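Local structure of AvrRpt2 (Erwinia amylovora, 6HQZ) at residues H90-W104 with F137-Y151. The protein is a type III effector of a plant pathogen and a papain-like C70 family cysteine protease, so it probably cleaves host proteins after delivery into the plant cell. Sequence-based numbering, arbitrary orientation.
Sequences HGPIMFGWQTPAGSW and FNQRLAWRVPHAMLY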
ATOM      1  N   HIS A  90       1.542  -5.341   4.531  1.00 38.70           N
ATOM      2  CA  HIS A  90       1.872  -6.626   5.125  1.00 39.45           C
ATOM      3  C   HIS A  90       3.011  -7.360   4.460  1.00 39.08           C
ATOM      4  O   HIS A  90       3.568  -8.259   5.065  1.00 40.13           O
ATOM      5  CB  HIS A  90       0.623  -7.518   5.058  1.00 39.52           C
ATOM      6  CG  HIS A  90      -0.549  -6.887   5.735  1.00 42.01           C
ATOM      7  ND1 HIS A  90      -1.724  -6.592   5.075  1.00 42.16           N
ATOM      8  CD2 HIS A  90      -0.682  -6.411   6.993  1.00 43.13           C
ATOM      9  CE1 HIS A  90      -2.553  -6.006   5.924  1.00 44.25           C
ATOM     10  NE2 HIS A  90      -1.948  -5.892   7.094  1.00 45.33           N
ATOM     11  N   GLY A  91       3.386  -6.957   3.253  1.00 37.66           N
ATOM     12  CA  GLY A  91       4.491  -7.577   2.576  1.00 35.55           C
ATOM     13  C   GLY A  91       3.932  -8.705   1.772  1.00 32.62           C
ATOM     14  O   GLY A  91       2.725  -8.712   1.475  1.00 29.57           O
ATOM     15  N   PRO A  92       4.789  -9.645   1.382  1.00 30.96           N
ATOM     16  CA  PRO A  92       4.227 -10.732   0.555  1.00 29.20           C
ATOM     17  C   PRO A  92       3.159 -11.603   1.261  1.00 27.06           C
ATOM     18  O   PRO A  92       3.166 -11.819   2.516  1.00 27.21           O
ATOM     19  CB  PRO A  92       5.442 -11.574   0.196  1.00 28.41           C
ATOM     20  CG  PRO A  92       6.511 -11.192   1.140  1.00 31.68           C
ATOM     21  CD  PRO A  92       6.214  -9.818   1.689  1.00 32.01           C
ATOM     22  N   ILE A  93       2.251 -12.087   0.463  1.00 25.75           N
ATOM     23  CA  ILE A  93       1.070 -12.769   0.999  1.00 25.14           C
ATOM     24  C   ILE A  93       0.942 -14.146   0.301  1.00 24.08           C
ATOM     25  O   ILE A  93       0.887 -14.247  -0.930  1.00 21.83           O
ATOM     26  CB  ILE A  93      -0.202 -11.974   0.698  1.00 26.41           C
ATOM     27  CG1 ILE A  93      -0.204 -10.655   1.403  1.00 28.57           C
ATOM     28  CG2 ILE A  93      -1.453 -12.769   1.102  1.00 26.62           C
ATOM     29  CD1 ILE A  93      -1.183  -9.657   0.824  1.00 29.11           C
ATOM     30  N   MET A  94       0.936 -15.186   1.113  1.00 24.45           N
ATOM     31  CA  MET A  94       0.759 -16.529   0.551  1.00 25.24           C
ATOM     32  C   MET A  94      -0.717 -16.897   0.502  1.00 23.75           C
ATOM     33  O   MET A  94      -1.431 -16.787   1.519  1.00 24.00           O
ATOM     34  CB  MET A  94       1.544 -17.598   1.269  1.00 28.21           C
ATOM     35  CG  MET A  94       1.356 -17.797   2.709  1.00 32.76           C
ATOM     36  SD  MET A  94       2.557 -19.039   3.318  1.00 38.67           S
ATOM     37  CE  MET A  94       1.506 -19.855   4.495  1.00 40.55           C
ATOM     38  N   PHE A  95      -1.119 -17.344  -0.682  1.00 21.35           N
ATOM     39  CA  PHE A  95      -2.521 -17.636  -0.988  1.00 20.85           C
ATOM     40  C   PHE A  95      -2.709 -19.042  -1.531  1.00 21.24           C
ATOM     41  O   PHE A  95      -1.909 -19.601  -2.319  1.00 20.24           O
ATOM     42  CB  PHE A  95      -3.138 -16.596  -1.952  1.00 21.43           C
ATOM     43  CG  PHE A  95      -2.607 -16.610  -3.336  1.00 20.68           C
ATOM     44  CD1 PHE A  95      -1.456 -15.914  -3.619  1.00 21.68           C
ATOM     45  CD2 PHE A  95      -3.274 -17.215  -4.370  1.00 21.94           C
ATOM     46  CE1 PHE A  95      -0.962 -15.838  -4.902  1.00 21.18           C
ATOM     47  CE2 PHE A  95      -2.804 -17.117  -5.670  1.00 20.99           C
ATOM     48  CZ  PHE A  95      -1.636 -16.458  -5.931  1.00 22.03           C
ATOM     49  N   GLY A  96      -3.848 -19.587  -1.106  1.00 20.67           N
ATOM     50  CA  GLY A  96      -4.350 -20.880  -1.550  1.00 20.55           C
ATOM     51  C   GLY A  96      -5.300 -20.675  -2.677  1.00 19.84           C
ATOM     52  O   GLY A  96      -6.175 -19.825  -2.574  1.00 18.66           O
ATOM     53  N   TRP A  97      -5.179 -21.484  -3.739  1.00 20.37           N
ATOM     54  CA  TRP A  97      -6.066 -21.351  -4.901  1.00 20.15           C
ATOM     55  C   TRP A  97      -6.231 -22.621  -5.646  1.00 20.11           C
ATOM     56  O   TRP A  97      -5.425 -23.529  -5.534  1.00 20.59           O
ATOM     57  CB  TRP A  97      -5.574 -20.260  -5.853  1.00 20.93           C
ATOM     58  CG  TRP A  97      -4.256 -20.517  -6.490  1.00 21.07           C
ATOM     59  CD1 TRP A  97      -3.012 -20.461  -5.913  1.00 21.51           C
ATOM     60  CD2 TRP A  97      -4.030 -20.799  -7.896  1.00 22.35           C
ATOM     61  NE1 TRP A  97      -2.051 -20.688  -6.868  1.00 20.95           N
ATOM     62  CE2 TRP A  97      -2.638 -20.837  -8.087  1.00 21.83           C
ATOM     63  CE3 TRP A  97      -4.864 -20.926  -9.000  1.00 22.27           C
ATOM     64  CZ2 TRP A  97      -2.079 -21.080  -9.303  1.00 23.91           C
ATOM     65  CZ3 TRP A  97      -4.295 -21.124 -10.258  1.00 24.39           C
ATOM     66  CH2 TRP A  97      -2.913 -21.229 -10.389  1.00 24.95           C
ATOM     67  N   GLN A  98      -7.325 -22.723  -6.383  1.00 21.27           N
ATOM     68  CA  GLN A  98      -7.662 -23.943  -7.033  1.00 23.41           C
ATOM     69  C   GLN A  98      -7.421 -23.825  -8.546  1.00 25.53           C
ATOM     70  O   GLN A  98      -7.945 -22.909  -9.191  1.00 24.23           O
ATOM     71  CB  GLN A  98      -9.101 -24.372  -6.715  1.00 25.67           C
ATOM     72  CG  GLN A  98      -9.454 -25.763  -7.212  1.00 27.38           C
ATOM     73  CD  GLN A  98     -10.876 -26.199  -6.885  1.00 29.81           C
ATOM     74  OE1 GLN A  98     -11.760 -25.375  -6.760  1.00 29.07           O
ATOM     75  NE2 GLN A  98     -11.072 -27.498  -6.717  1.00 32.28           N
ATOM     76  N   THR A  99      -6.740 -24.807  -9.117  1.00 25.68           N
ATOM     77  CA  THR A  99      -6.421 -24.701 -10.510  1.00 29.54           C
ATOM     78  C   THR A  99      -7.559 -25.215 -11.359  1.00 31.43           C
ATOM     79  O   THR A  99      -8.431 -25.977 -10.890  1.00 29.51           O
ATOM     80  CB  THR A  99      -5.106 -25.442 -10.871  1.00 31.01           C
ATOM     81  OG1 THR A  99      -5.217 -26.832 -10.544  1.00 34.63           O
ATOM     82  CG2 THR A  99      -3.948 -24.840 -10.160  1.00 30.35           C
ATOM     83  N   PRO A 100      -7.533 -24.846 -12.644  1.00 34.75           N
ATOM     84  CA  PRO A 100      -8.482 -25.422 -13.514  1.00 37.01           C
ATOM     85  C   PRO A 100      -8.530 -26.937 -13.467  1.00 38.28           C
ATOM     86  O   PRO A 100      -9.583 -27.499 -13.445  1.00 40.58           O
ATOM     87  CB  PRO A 100      -7.955 -24.997 -14.909  1.00 39.27           C
ATOM     88  CG  PRO A 100      -7.415 -23.632 -14.656  1.00 35.68           C
ATOM     89  CD  PRO A 100      -6.779 -23.753 -13.300  1.00 33.39           C
ATOM     90  N   ALA A 101      -7.365 -27.560 -13.449  1.00 38.20           N
ATOM     91  CA  ALA A 101      -7.233 -28.994 -13.364  1.00 40.42           C
ATOM     92  C   ALA A 101      -7.802 -29.626 -12.064  1.00 39.92           C
ATOM     93  O   ALA A 101      -7.984 -30.822 -12.040  1.00 42.28           O
ATOM     94  CB  ALA A 101      -5.769 -29.399 -13.609  1.00 40.53           C
ATOM     95  N   GLY A 102      -8.102 -28.833 -11.023  1.00 36.84           N
ATOM     96  CA  GLY A 102      -8.875 -29.269  -9.837  1.00 36.31           C
ATOM     97  C   GLY A 102      -8.097 -29.325  -8.508  1.00 34.59           C
ATOM     98  O   GLY A 102      -8.663 -29.287  -7.408  1.00 35.76           O
ATOM     99  N   SER A 103      -6.793 -29.335  -8.610  1.00 32.93           N
ATOM    100  CA  SER A 103      -5.945 -29.351  -7.427  1.00 32.03           C
ATOM    101  C   SER A 103      -5.723 -27.974  -6.799  1.00 27.03           C
ATOM    102  O   SER A 103      -5.852 -26.925  -7.429  1.00 24.41           O
ATOM    103  CB  SER A 103      -4.625 -30.011  -7.784  1.00 32.51           C
ATOM    104  OG  SER A 103      -4.064 -29.233  -8.773  1.00 34.17           O
ATOM    105  N   TRP A 104      -5.411 -28.011  -5.524  1.00 25.96           N
ATOM    106  CA  TRP A 104      -5.176 -26.832  -4.753  1.00 24.23           C
ATOM    107  C   TRP A 104      -3.651 -26.606  -4.692  1.00 23.18           C
ATOM    108  O   TRP A 104      -2.865 -27.560  -4.660  1.00 24.15           O
ATOM    109  CB  TRP A 104      -5.755 -26.942  -3.341  1.00 25.18           C
ATOM    110  CG  TRP A 104      -7.253 -26.880  -3.357  1.00 26.40           C
ATOM    111  CD1 TRP A 104      -8.089 -27.942  -3.579  1.00 29.78           C
ATOM    112  CD2 TRP A 104      -8.062 -25.739  -3.300  1.00 25.97           C
ATOM    113  NE1 TRP A 104      -9.400 -27.518  -3.596  1.00 29.42           N
ATOM    114  CE2 TRP A 104      -9.402 -26.164  -3.416  1.00 28.55           C
ATOM    115  CE3 TRP A 104      -7.799 -24.367  -3.139  1.00 24.91           C
ATOM    116  CZ2 TRP A 104     -10.474 -25.275  -3.367  1.00 28.43           C
ATOM    117  CZ3 TRP A 104      -8.845 -23.505  -3.137  1.00 25.46           C
ATOM    118  CH2 TRP A 104     -10.182 -23.971  -3.226  1.00 26.75           C
ATOM    119  N   PHE A 137      -7.642 -14.868 -10.128  1.00 23.43           N
ATOM    120  CA  PHE A 137      -7.368 -14.879  -8.739  1.00 22.88           C
ATOM    121  C   PHE A 137      -8.639 -14.830  -7.892  1.00 23.98           C
ATOM    122  O   PHE A 137      -8.832 -15.632  -6.968  1.00 24.11           O
ATOM    123  CB  PHE A 137      -6.422 -13.743  -8.405  1.00 22.60           C
ATOM    124  CG  PHE A 137      -6.211 -13.587  -6.945  1.00 22.25           C
ATOM    125  CD1 PHE A 137      -5.274 -14.350  -6.303  1.00 23.67           C
ATOM    126  CD2 PHE A 137      -6.940 -12.616  -6.245  1.00 23.60           C
ATOM    127  CE1 PHE A 137      -5.077 -14.159  -4.934  1.00 23.42           C
ATOM    128  CE2 PHE A 137      -6.796 -12.475  -4.897  1.00 24.09           C
ATOM    129  CZ  PHE A 137      -5.823 -13.195  -4.262  1.00 23.51           C
ATOM    130  N   ASN A 138      -9.521 -13.905  -8.236  1.00 23.93           N
ATOM    131  CA  ASN A 138     -10.779 -13.850  -7.545  1.00 25.21           C
ATOM    132  C   ASN A 138     -11.665 -15.111  -7.708  1.00 25.72           C
ATOM    133  O   ASN A 138     -12.391 -15.528  -6.791  1.00 24.88           O
ATOM    134  CB  ASN A 138     -11.580 -12.597  -7.964  1.00 26.26           C
ATOM    135  CG  ASN A 138     -11.015 -11.334  -7.364  1.00 27.04           C
ATOM    136  OD1 ASN A 138     -10.705 -11.284  -6.163  1.00 27.43           O
ATOM    137  ND2 ASN A 138     -10.957 -10.257  -8.185  1.00 27.12           N
ATOM    138  N   GLN A 139     -11.632 -15.670  -8.880  1.00 26.10           N
ATOM    139  CA  GLN A 139     -12.430 -16.894  -9.122  1.00 29.48           C
ATOM    140  C   GLN A 139     -11.903 -18.087  -8.346  1.00 27.43           C
ATOM    141  O   GLN A 139     -12.688 -18.910  -7.900  1.00 27.02           O
ATOM    142  CB  GLN A 139     -12.380 -17.275 -10.571  1.00 32.47           C
ATOM    143  CG  GLN A 139     -13.153 -18.563 -10.881  1.00 36.23           C
ATOM    144  CD  GLN A 139     -12.941 -18.954 -12.335  1.00 41.79           C
ATOM    145  OE1 GLN A 139     -12.555 -18.108 -13.160  1.00 44.57           O
ATOM    146  NE2 GLN A 139     -13.180 -20.234 -12.658  1.00 44.60           N
ATOM    147  N   ARG A 140     -10.588 -18.134  -8.174  1.00 24.54           N
ATOM    148  CA  ARG A 140      -9.925 -19.379  -7.719  1.00 25.14           C
ATOM    149  C   ARG A 140      -9.367 -19.337  -6.338  1.00 22.65           C
ATOM    150  O   ARG A 140      -9.009 -20.370  -5.821  1.00 21.13           O
ATOM    151  CB  ARG A 140      -8.822 -19.728  -8.711  1.00 24.90           C
ATOM    152  CG  ARG A 140      -9.371 -19.912 -10.109  1.00 27.65           C
ATOM    153  CD  ARG A 140      -8.311 -20.312 -11.101  1.00 29.79           C
ATOM    154  NE  ARG A 140      -8.982 -20.710 -12.339  1.00 34.62           N
ATOM    155  CZ  ARG A 140      -9.655 -21.853 -12.469  1.00 36.17           C
ATOM    156  NH1 ARG A 140      -9.686 -22.756 -11.464  1.00 36.51           N
ATOM    157  NH2 ARG A 140     -10.300 -22.105 -13.593  1.00 40.28           N
ATOM    158  N   LEU A 141      -9.372 -18.173  -5.693  1.00 23.15           N
ATOM    159  CA  LEU A 141      -8.920 -18.065  -4.326  1.00 22.65           C
ATOM    160  C   LEU A 141      -9.745 -18.926  -3.396  1.00 23.35           C
ATOM    161  O   LEU A 141     -10.958 -19.171  -3.654  1.00 23.75           O
ATOM    162  CB  LEU A 141      -9.023 -16.596  -3.838  1.00 23.64           C
ATOM    163  CG  LEU A 141      -8.495 -16.292  -2.452  1.00 24.02           C
ATOM    164  CD1 LEU A 141      -6.987 -16.482  -2.285  1.00 22.98           C
ATOM    165  CD2 LEU A 141      -8.856 -14.845  -2.106  1.00 24.87           C
ATOM    166  N   ALA A 142      -9.095 -19.438  -2.366  1.00 21.45           N
ATOM    167  CA  ALA A 142      -9.779 -20.261  -1.358  1.00 22.70           C
ATOM    168  C   ALA A 142     -10.754 -19.508  -0.428  1.00 22.69           C
ATOM    169  O   ALA A 142     -10.633 -19.605   0.750  1.00 23.25           O
ATOM    170  CB  ALA A 142      -8.742 -20.998  -0.529  1.00 23.01           C
ATOM    171  N   TRP A 143     -11.788 -18.928  -0.997  1.00 23.76           N
ATOM    172  CA  TRP A 143     -12.767 -18.105  -0.274  1.00 25.65           C
ATOM    173  C   TRP A 143     -13.443 -18.812   0.871  1.00 26.69           C
ATOM    174  O   TRP A 143     -13.861 -18.177   1.809  1.00 28.36           O
ATOM    175  CB  TRP A 143     -13.822 -17.605  -1.234  1.00 26.31           C
ATOM    176  CG  TRP A 143     -13.310 -16.681  -2.211  1.00 26.33           C
ATOM    177  CD1 TRP A 143     -13.066 -16.928  -3.498  1.00 26.21           C
ATOM    178  CD2 TRP A 143     -12.950 -15.328  -1.978  1.00 25.10           C
ATOM    179  NE1 TRP A 143     -12.597 -15.806  -4.116  1.00 26.13           N
ATOM    180  CE2 TRP A 143     -12.492 -14.809  -3.198  1.00 25.64           C
ATOM    181  CE3 TRP A 143     -12.992 -14.496  -0.859  1.00 26.77           C
ATOM    182  CZ2 TRP A 143     -12.053 -13.472  -3.342  1.00 24.44           C
ATOM    183  CZ3 TRP A 143     -12.604 -13.142  -1.005  1.00 26.31           C
ATOM    184  CH2 TRP A 143     -12.112 -12.664  -2.236  1.00 26.64           C
ATOM    185  N   ARG A 144     -13.510 -20.134   0.828  1.00 28.42           N
ATOM    186  CA  ARG A 144     -14.215 -20.900   1.820  1.00 32.02           C
ATOM    187  C   ARG A 144     -13.574 -20.860   3.186  1.00 32.12           C
ATOM    188  O   ARG A 144     -14.262 -21.122   4.203  1.00 32.62           O
ATOM    189  CB  ARG A 144     -14.422 -22.368   1.399  1.00 35.42           C
ATOM    190  CG  ARG A 144     -15.158 -23.210   2.401  1.00 40.71           C
ATOM    191  CD  ARG A 144     -15.417 -24.602   1.860  1.00 43.69           C
ATOM    192  NE  ARG A 144     -16.728 -25.017   2.256  1.00 49.12           N
ATOM    193  CZ  ARG A 144     -17.330 -26.088   1.755  1.00 52.72           C
ATOM    194  NH1 ARG A 144     -16.713 -26.856   0.840  1.00 55.03           N
ATOM    195  NH2 ARG A 144     -18.549 -26.381   2.165  1.00 58.03           N
ATOM    196  N   VAL A 145     -12.304 -20.521   3.248  1.00 28.48           N
ATOM    197  CA  VAL A 145     -11.589 -20.569   4.540  1.00 30.62           C
ATOM    198  C   VAL A 145     -11.049 -19.193   4.868  1.00 29.44           C
ATOM    199  O   VAL A 145     -10.609 -18.467   3.950  1.00 29.99           O
ATOM    200  CB  VAL A 145     -10.454 -21.614   4.594  1.00 29.85           C
ATOM    201  CG1 VAL A 145     -11.062 -23.016   4.477  1.00 31.60           C
ATOM    202  CG2 VAL A 145      -9.379 -21.387   3.538  1.00 28.46           C
ATOM    203  N   PRO A 146     -11.063 -18.823   6.125  1.00 31.17           N
ATOM    204  CA  PRO A 146     -10.577 -17.489   6.480  1.00 31.22           C
ATOM    205  C   PRO A 146      -9.074 -17.328   6.302  1.00 30.62           C
ATOM    206  O   PRO A 146      -8.599 -16.196   6.280  1.00 29.73           O
ATOM    207  CB  PRO A 146     -10.943 -17.352   7.972  1.00 33.40           C
ATOM    208  CG  PRO A 146     -11.909 -18.405   8.218  1.00 34.45           C
ATOM    209  CD  PRO A 146     -11.642 -19.519   7.290  1.00 32.35           C
ATOM    210  N   HIS A 147      -8.349 -18.434   6.162  1.00 28.82           N
ATOM    211  CA  HIS A 147      -6.876 -18.411   6.088  1.00 28.49           C
ATOM    212  C   HIS A 147      -6.379 -18.524   4.676  1.00 27.28           C
ATOM    213  O   HIS A 147      -5.268 -18.951   4.456  1.00 28.21           O
ATOM    214  CB  HIS A 147      -6.230 -19.465   6.980  1.00 29.68           C
ATOM    215  CG  HIS A 147      -6.833 -20.830   6.866  1.00 30.31           C
ATOM    216  ND1 HIS A 147      -7.874 -21.248   7.660  1.00 33.01           N
ATOM    217  CD2 HIS A 147      -6.539 -21.872   6.048  1.00 30.41           C
ATOM    218  CE1 HIS A 147      -8.197 -22.491   7.337  1.00 34.33           C
ATOM    219  NE2 HIS A 147      -7.424 -22.878   6.334  1.00 31.30           N
ATOM    220  N   ALA A 148      -7.212 -18.102   3.733  1.00 25.55           N
ATOM    221  CA  ALA A 148      -6.921 -18.128   2.326  1.00 24.39           C
ATOM    222  C   ALA A 148      -5.632 -17.358   1.980  1.00 24.67           C
ATOM    223  O   ALA A 148      -4.926 -17.769   1.051  1.00 21.96           O
ATOM    224  CB  ALA A 148      -8.111 -17.619   1.532  1.00 25.04           C
ATOM    225  N   MET A 149      -5.335 -16.273   2.728  1.00 23.43           N
ATOM    226  CA  MET A 149      -4.253 -15.346   2.394  1.00 24.19           C
ATOM    227  C   MET A 149      -3.538 -15.056   3.697  1.00 26.29           C
ATOM    228  O   MET A 149      -4.155 -14.464   4.608  1.00 27.26           O
ATOM    229  CB  MET A 149      -4.871 -14.056   1.840  1.00 24.98           C
ATOM    230  CG  MET A 149      -5.375 -14.203   0.369  1.00 24.32           C
ATOM    231  SD  MET A 149      -6.300 -12.750  -0.082  1.00 26.52           S
ATOM    232  CE  MET A 149      -5.026 -11.567  -0.236  1.00 28.86           C
ATOM    233  N   LEU A 150      -2.286 -15.521   3.810  1.00 26.14           N
ATOM    234  CA  LEU A 150      -1.498 -15.388   4.992  1.00 27.54           C
ATOM    235  C   LEU A 150      -0.311 -14.466   4.759  1.00 28.22           C
ATOM    236  O   LEU A 150       0.276 -14.419   3.667  1.00 26.57           O
ATOM    237  CB  LEU A 150      -0.987 -16.730   5.501  1.00 27.67           C
ATOM    238  CG  LEU A 150      -2.020 -17.709   6.045  1.00 28.28           C
ATOM    239  CD1 LEU A 150      -1.333 -19.000   6.473  1.00 29.08           C
ATOM    240  CD2 LEU A 150      -2.804 -17.165   7.236  1.00 30.04           C
ATOM    241  N   TYR A 151       0.053 -13.756   5.825  1.00 31.14           N
ATOM    242  CA  TYR A 151       1.213 -12.856   5.766  1.00 30.45           C
ATOM    243  C   TYR A 151       2.025 -12.924   7.029  1.00 32.96           C
ATOM    244  O   TYR A 151       1.535 -13.456   8.060  1.00 33.18           O
ATOM    245  CB  TYR A 151       0.757 -11.424   5.445  1.00 31.80           C
ATOM    246  CG  TYR A 151      -0.105 -10.744   6.509  1.00 34.42           C
ATOM    247  CD1 TYR A 151       0.482 -10.005   7.557  1.00 37.90           C
ATOM    248  CD2 TYR A 151      -1.511 -10.794   6.433  1.00 35.02           C
ATOM    249  CE1 TYR A 151      -0.314  -9.386   8.525  1.00 39.93           C
ATOM    250  CE2 TYR A 151      -2.301 -10.168   7.373  1.00 36.39           C
ATOM    251  CZ  TYR A 151      -1.702  -9.492   8.411  1.00 38.07           C
ATOM    252  OH  TYR A 151      -2.524  -8.905   9.276  1.00 38.99           O
TER
HETATM  253  O   HOH W   1      -2.923 -19.329   2.831  1.00 25.28           O
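F137 turns the edge of its ring onto one face of F95 in a T-shaped stack, planes at 76° and centroids 5.1 Å apart. One helical turn on, R140 holds Q98 twice: its carbonyl O accepts from Q98 N at 2.9 Å, and its side chain, extended from CG to NE, returns NH1 to Q98 O at 2.9 Å; that O lies in the guanidinium plane, while NH1 sits above the plane of the carbonyl. P100 CD lies 3.5 Å from R140 CZ, over the centre of the guanidinium. After the helix, L141 sets CD1 against F95 CB, and A142 donates its N to G96 O while CB meets W104 CZ3. The chain then makes two type I turns and rejoins strand 93-98 at A148, whose O accepts from G96 N. Antiparallel pairing follows, M94 and L150 exchanging backbone bonds, with M94 CE against L150 CD1. Y151 holds CG between its backbone N and carbonyl carbon (chi1 66°), which brings its ring over H90 in a face-to-face stack, centroids 4.0 Å apart. Strand 104-113 flanks the other edge of 93-98, an inner strand of the protease's antiparallel sheet. Main-chain bonds from Q98 to M94 thus set the register, while R140 and the H90-Y151 stack add side-chain contacts near its ends.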